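Glycoside hydrolase family 81 (Clostridium thermocellum, PDB 6FOP) probably hydrolyses beta-1,3-glucans such as laminarin, as a family 81 glycoside hydrolase associated with the bacterium's cellulosome. Local coordinates at residues 309-323 with 646-659. Numbering follows the deposited sequence. Where two conformers were deposited one is given.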
loop_
_atom_site.group_PDB
_atom_site.type_symbol
_atom_site.label_atom_id
_atom_site.label_comp_id
_atom_site.label_asym_id
_atom_site.label_seq_id
_atom_site.Cartn_x
_atom_site.Cartn_y
_atom_site.Cartn_z
ATOM N N LEU A 309 18.358 7.743 14.673
ATOM C CA LEU A 309 19.623 7.092 14.957
ATOM C C LEU A 309 20.298 7.761 16.191
ATOM O O LEU A 309 20.050 8.932 16.480
ATOM C CB LEU A 309 20.553 7.148 13.745
ATOM C CG LEU A 309 20.076 6.375 12.515
ATOM C CD1 LEU A 309 21.101 6.486 11.409
ATOM C CD2 LEU A 309 19.822 4.910 12.844
ATOM N N PRO A 310 21.061 6.973 16.956
ATOM C CA PRO A 310 21.714 7.516 18.161
ATOM C C PRO A 310 22.884 8.446 17.809
ATOM O O PRO A 310 23.186 8.665 16.642
ATOM C CB PRO A 310 22.208 6.251 18.873
ATOM C CG PRO A 310 22.519 5.331 17.779
ATOM C CD PRO A 310 21.430 5.559 16.740
ATOM N N ASP A 311 23.517 8.997 18.845
ATOM C CA ASP A 311 24.669 9.892 18.673
ATOM C C ASP A 311 25.942 9.077 18.728
ATOM O O ASP A 311 26.659 9.115 19.704
ATOM C CB ASP A 311 24.654 10.981 19.738
ATOM C CG ASP A 311 25.775 11.974 19.584
ATOM O OD1 ASP A 311 26.451 12.027 18.533
ATOM O OD2 ASP A 311 25.963 12.733 20.546
ATOM N N LYS A 312 26.217 8.343 17.658
ATOM C CA LYS A 312 27.370 7.446 17.591
ATOM C C LYS A 312 28.255 7.653 16.370
ATOM O O LYS A 312 29.193 6.908 16.157
ATOM C CB LYS A 312 26.950 5.973 17.711
ATOM C CG LYS A 312 26.303 5.637 19.036
ATOM C CD LYS A 312 27.294 5.720 20.197
ATOM C CE LYS A 312 26.567 5.475 21.505
ATOM N NZ LYS A 312 27.447 5.650 22.710
ATOM N N GLY A 313 27.997 8.698 15.601
ATOM C CA GLY A 313 28.654 8.859 14.311
ATOM C C GLY A 313 30.066 9.389 14.357
ATOM O O GLY A 313 30.489 10.013 15.331
ATOM N N THR A 314 30.772 9.180 13.246
ATOM C CA THR A 314 32.127 9.671 13.042
ATOM C C THR A 314 32.183 11.118 12.537
ATOM O O THR A 314 33.237 11.566 12.057
ATOM C CB THR A 314 32.861 8.775 12.039
ATOM O OG1 THR A 314 32.177 8.797 10.787
ATOM C CG2 THR A 314 32.970 7.334 12.527
ATOM N N TYR A 315 31.092 11.858 12.673
ATOM C CA TYR A 315 31.040 13.267 12.242
ATOM C C TYR A 315 31.941 14.188 13.067
ATOM O O TYR A 315 32.170 13.959 14.255
ATOM C CB TYR A 315 29.595 13.829 12.261
ATOM C CG TYR A 315 28.682 13.222 13.288
ATOM C CD1 TYR A 315 28.888 13.362 14.661
ATOM C CD2 TYR A 315 27.626 12.445 12.886
ATOM C CE1 TYR A 315 28.043 12.758 15.593
ATOM C CE2 TYR A 315 26.785 11.827 13.792
ATOM C CZ TYR A 315 26.992 11.979 15.140
ATOM O OH TYR A 315 26.166 11.324 16.023
ATOM N N ASP A 316 32.428 15.236 12.407
ATOM C CA ASP A 316 32.926 16.426 13.114
ATOM C C ASP A 316 31.706 17.043 13.812
ATOM O O ASP A 316 30.789 17.563 13.148
ATOM C CB ASP A 316 33.598 17.357 12.073
ATOM C CG ASP A 316 33.893 18.757 12.569
ATOM O OD1 ASP A 316 33.690 19.091 13.729
ATOM O OD2 ASP A 316 34.310 19.568 11.723
ATOM N N ARG A 317 31.690 16.953 15.140
ATOM C CA ARG A 317 30.529 17.413 15.918
ATOM C C ARG A 317 30.277 18.911 15.747
ATOM O O ARG A 317 29.138 19.330 15.762
ATOM C CB ARG A 317 30.662 17.118 17.411
ATOM C CG ARG A 317 30.815 15.674 17.752
ATOM C CD ARG A 317 30.907 15.514 19.274
ATOM N NE ARG A 317 29.634 15.754 19.963
ATOM C CZ ARG A 317 28.585 14.928 19.928
ATOM N NH1 ARG A 317 28.660 13.784 19.261
ATOM N NH2 ARG A 317 27.472 15.238 20.592
ATOM N N GLU A 318 31.351 19.709 15.631
ATOM C CA GLU A 318 31.176 21.155 15.478
ATOM C C GLU A 318 30.552 21.474 14.129
ATOM O O GLU A 318 29.726 22.393 14.019
ATOM C CB GLU A 318 32.516 21.894 15.679
ATOM C CG GLU A 318 33.007 21.739 17.122
ATOM C CD GLU A 318 34.083 22.723 17.532
ATOM O OE1 GLU A 318 33.920 23.915 17.235
ATOM O OE2 GLU A 318 35.047 22.289 18.196
ATOM N N ALA A 319 30.948 20.729 13.098
ATOM C CA ALA A 319 30.327 20.908 11.778
ATOM C C ALA A 319 28.852 20.484 11.801
ATOM O O ALA A 319 27.983 21.206 11.293
ATOM C CB ALA A 319 31.063 20.138 10.708
ATOM N N LEU A 320 28.576 19.355 12.451
ATOM C CA LEU A 320 27.180 18.899 12.564
ATOM C C LEU A 320 26.319 19.939 13.263
ATOM O O LEU A 320 25.188 20.217 12.855
ATOM C CB LEU A 320 27.140 17.547 13.264
ATOM C CG LEU A 320 25.781 16.869 13.317
ATOM C CD1 LEU A 320 25.378 16.450 11.932
ATOM C CD2 LEU A 320 25.760 15.650 14.211
ATOM N N ASN A 321 26.874 20.530 14.325
ATOM C CA ASN A 321 26.172 21.564 15.064
ATOM C C ASN A 321 25.926 22.771 14.182
ATOM O O ASN A 321 24.860 23.396 14.246
ATOM C CB ASN A 321 26.950 21.955 16.316
ATOM C CG ASN A 321 26.177 22.906 17.200
ATOM O OD1 ASN A 321 25.129 22.569 17.701
ATOM N ND2 ASN A 321 26.691 24.107 17.367
ATOM N N ARG A 322 26.929 23.137 13.383
ATOM C CA ARG A 322 26.716 24.239 12.458
ATOM C C ARG A 322 25.611 23.933 11.439
ATOM O O ARG A 322 24.782 24.814 11.129
ATOM C CB ARG A 322 28.021 24.602 11.727
ATOM C CG ARG A 322 27.827 25.645 10.628
ATOM C CD ARG A 322 29.150 26.190 10.134
ATOM N NE ARG A 322 30.094 25.153 9.743
ATOM C CZ ARG A 322 30.087 24.506 8.579
ATOM N NH1 ARG A 322 29.172 24.790 7.651
ATOM N NH2 ARG A 322 31.003 23.566 8.353
ATOM N N TYR A 323 25.581 22.707 10.932
ATOM C CA TYR A 323 24.493 22.330 10.036
ATOM C C TYR A 323 23.122 22.466 10.704
ATOM O O TYR A 323 22.169 22.913 10.073
ATOM C CB TYR A 323 24.674 20.896 9.477
ATOM C CG TYR A 323 26.006 20.608 8.832
ATOM C CD1 TYR A 323 26.790 21.601 8.280
ATOM C CD2 TYR A 323 26.507 19.309 8.803
ATOM C CE1 TYR A 323 28.029 21.306 7.718
ATOM C CE2 TYR A 323 27.729 19.004 8.261
ATOM C CZ TYR A 323 28.525 20.014 7.756
ATOM O OH TYR A 323 29.744 19.690 7.208
ATOM N N LYS A 646 21.376 18.929 5.586
ATOM C CA LYS A 646 22.759 18.517 5.719
ATOM C C LYS A 646 22.976 17.780 7.047
ATOM O O LYS A 646 23.669 16.761 7.098
ATOM C CB LYS A 646 23.712 19.715 5.656
ATOM C CG LYS A 646 23.669 20.450 4.324
ATOM C CD LYS A 646 24.634 21.613 4.232
ATOM C CE LYS A 646 24.358 22.381 2.960
ATOM N NZ LYS A 646 25.411 23.378 2.624
ATOM N N ALA A 647 22.387 18.313 8.129
ATOM C CA ALA A 647 22.576 17.695 9.436
ATOM C C ALA A 647 22.088 16.248 9.427
ATOM O O ALA A 647 22.792 15.339 9.859
ATOM C CB ALA A 647 21.844 18.483 10.499
ATOM N N HIS A 648 20.866 16.026 8.943
ATOM C CA HIS A 648 20.306 14.665 8.984
ATOM C C HIS A 648 21.050 13.707 8.036
ATOM O O HIS A 648 21.332 12.560 8.417
ATOM C CB HIS A 648 18.827 14.724 8.646
ATOM C CG HIS A 648 18.156 13.395 8.593
ATOM N ND1 HIS A 648 17.696 12.863 7.414
ATOM C CD2 HIS A 648 17.938 12.458 9.541
ATOM C CE1 HIS A 648 17.148 11.692 7.653
ATOM N NE2 HIS A 648 17.278 11.419 8.931
ATOM N N THR A 649 21.393 14.191 6.837
ATOM C CA THR A 649 22.131 13.368 5.862
ATOM C C THR A 649 23.473 12.945 6.416
ATOM O O THR A 649 23.826 11.760 6.381
ATOM C CB THR A 649 22.301 14.140 4.544
ATOM O OG1 THR A 649 21.007 14.329 3.943
ATOM C CG2 THR A 649 23.235 13.441 3.587
ATOM N N TYR A 650 24.210 13.914 6.966
ATOM C CA TYR A 650 25.528 13.578 7.433
ATOM C C TYR A 650 25.523 12.766 8.721
ATOM O O TYR A 650 26.351 11.876 8.887
ATOM C CB TYR A 650 26.351 14.828 7.559
ATOM C CG TYR A 650 27.818 14.580 7.547
ATOM C CD1 TYR A 650 28.420 13.869 6.516
ATOM C CD2 TYR A 650 28.626 15.079 8.566
ATOM C CE1 TYR A 650 29.792 13.665 6.498
ATOM C CE2 TYR A 650 30.007 14.907 8.543
ATOM C CZ TYR A 650 30.576 14.177 7.516
ATOM O OH TYR A 650 31.925 13.965 7.451
ATOM N N HIS A 651 24.525 13.001 9.579
ATOM C CA HIS A 651 24.319 12.195 10.797
ATOM C C HIS A 651 24.006 10.738 10.440
ATOM O O HIS A 651 24.534 9.814 11.060
ATOM C CB HIS A 651 23.209 12.846 11.593
ATOM C CG HIS A 651 22.859 12.180 12.883
ATOM N ND1 HIS A 651 21.856 11.242 12.988
ATOM C CD2 HIS A 651 23.264 12.435 14.152
ATOM C CE1 HIS A 651 21.689 10.923 14.251
ATOM N NE2 HIS A 651 22.523 11.641 14.982
ATOM N N TRP A 652 23.179 10.541 9.397
ATOM C CA TRP A 652 22.827 9.200 8.942
ATOM C C TRP A 652 24.077 8.466 8.457
ATOM O O TRP A 652 24.409 7.344 8.916
ATOM C CB TRP A 652 21.810 9.317 7.819
ATOM C CG TRP A 652 21.485 8.041 7.110
ATOM C CD1 TRP A 652 22.104 7.527 6.009
ATOM C CD2 TRP A 652 20.399 7.158 7.396
ATOM N NE1 TRP A 652 21.505 6.367 5.615
ATOM C CE2 TRP A 652 20.452 6.114 6.446
ATOM C CE3 TRP A 652 19.408 7.125 8.383
ATOM C CZ2 TRP A 652 19.534 5.071 6.437
ATOM C CZ3 TRP A 652 18.494 6.096 8.366
ATOM C CH2 TRP A 652 18.579 5.070 7.419
ATOM N N ILE A 653 24.785 9.094 7.527
ATOM C CA ILE A 653 25.928 8.438 6.910
ATOM C C ILE A 653 27.009 8.113 7.950
ATOM O O ILE A 653 27.546 6.996 7.981
ATOM C CB ILE A 653 26.512 9.321 5.793
ATOM C CG1 ILE A 653 25.538 9.422 4.615
ATOM C CG2 ILE A 653 27.840 8.761 5.315
ATOM C CD1 ILE A 653 25.902 10.483 3.600
ATOM N N CYS A 654 27.306 9.088 8.815
ATOM C CA CYS A 654 28.399 8.912 9.790
ATOM C C CYS A 654 28.021 7.936 10.905
ATOM O O CYS A 654 28.886 7.250 11.453
ATOM C CB CYS A 654 28.813 10.239 10.386
ATOM S SG CYS A 654 29.638 11.331 9.203
ATOM N N ASN A 655 26.716 7.847 11.255
ATOM C CA ASN A 655 26.297 6.794 12.178
ATOM C C ASN A 655 26.480 5.404 11.563
ATOM O O ASN A 655 26.948 4.479 12.237
ATOM C CB ASN A 655 24.879 7.000 12.679
ATOM C CG ASN A 655 24.848 7.792 13.979
ATOM O OD1 ASN A 655 25.336 7.323 15.011
ATOM N ND2 ASN A 655 24.301 8.998 13.928
ATOM N N LEU A 656 26.113 5.220 10.291
ATOM C CA LEU A 656 26.344 3.906 9.678
ATOM C C LEU A 656 27.837 3.566 9.584
ATOM O O LEU A 656 28.242 2.430 9.760
ATOM C CB LEU A 656 25.657 3.788 8.313
ATOM C CG LEU A 656 24.122 3.829 8.370
ATOM C CD1 LEU A 656 23.547 3.958 6.971
ATOM C CD2 LEU A 656 23.563 2.623 9.080
ATOM N N ASP A 657 28.649 4.605 9.374
ATOM C CA ASP A 657 30.111 4.479 9.368
ATOM C C ASP A 657 30.652 3.894 10.690
ATOM O O ASP A 657 31.561 3.058 10.678
ATOM C CB ASP A 657 30.728 5.856 9.060
ATOM C CG ASP A 657 32.227 5.800 8.798
ATOM O OD1 ASP A 657 32.755 4.842 8.177
ATOM O OD2 ASP A 657 32.898 6.750 9.212
ATOM N N SER A 658 30.034 4.295 11.810
ATOM C CA SER A 658 30.418 3.841 13.123
ATOM C C SER A 658 29.758 2.521 13.542
ATOM O O SER A 658 30.420 1.612 14.073
ATOM C CB SER A 658 30.022 4.935 14.117
ATOM O OG SER A 658 30.334 4.533 15.408
ATOM N N LEU A 659 28.447 2.449 13.343
ATOM C CA LEU A 659 27.619 1.324 13.829
ATOM C C LEU A 659 27.723 0.085 12.968
ATOM O O LEU A 659 27.593 -1.044 13.471
ATOM C CB LEU A 659 26.152 1.744 13.876
ATOM C CG LEU A 659 25.743 2.917 14.785
ATOM C CD1 LEU A 659 24.335 3.415 14.407
ATOM C CD2 LEU A 659 25.720 2.520 16.235
HETATM O O HOH W 1 21.272 21.036 8.147
#
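Cys-654 O accepts two hydrogen bonds, one from Ser-658 N within its own helix and one from Thr-314 N of the facing loop, and the two donors reach it from opposite faces of the carbonyl plane. The loop bond is nearly straight at nitrogen (159°), yet Thr-314 N stands well above that plane rather than on a lone pair. Here the backbones are in contact, with Gly-313 CA 3.8 Å from Asn-655 CA. One turn on, in one of two conformers, Ser-658 OG donates to Lys-312 O at 2.7 Å, while Thr-314 OG1 meets the anti lone pair of Asp-657 OD2, also at 2.7 Å; Lys-631 also bonds that hydroxyl. Asn-655 works from both ends of its amide: OD1 takes Lys-312 N on a lone pair in the carbonyl plane (3.0 Å), and ND2 donates back to His-651 O, which fixes the amide's rotation above the imidazole face.

Tyr-315 lies beside His-651, planes 9° apart but slid so far that the rings barely overlap. Leu-320 CD2 covers one face of the phenol and Gly-313 CA the other; its hydroxyl donates to Asp-311 OD1 (2.6 Å), a carboxylate that Arg-317 grips end-on. Gln-358 of helix 339-359 bonds His-651 NE2. Farther along, Tyr-323 CB packs on Ala-647 CB at 3.9 Å; with CG anti to the carbonyl carbon, its ring reaches past Lys-646 CB toward Tyr-650.

The axes of 317-323 and 646-659 approach to 8.8 Å at 147°, a roughly antiparallel packing that joins two helices, as in the (alpha/alpha)6 barrels of the six-hairpin clan.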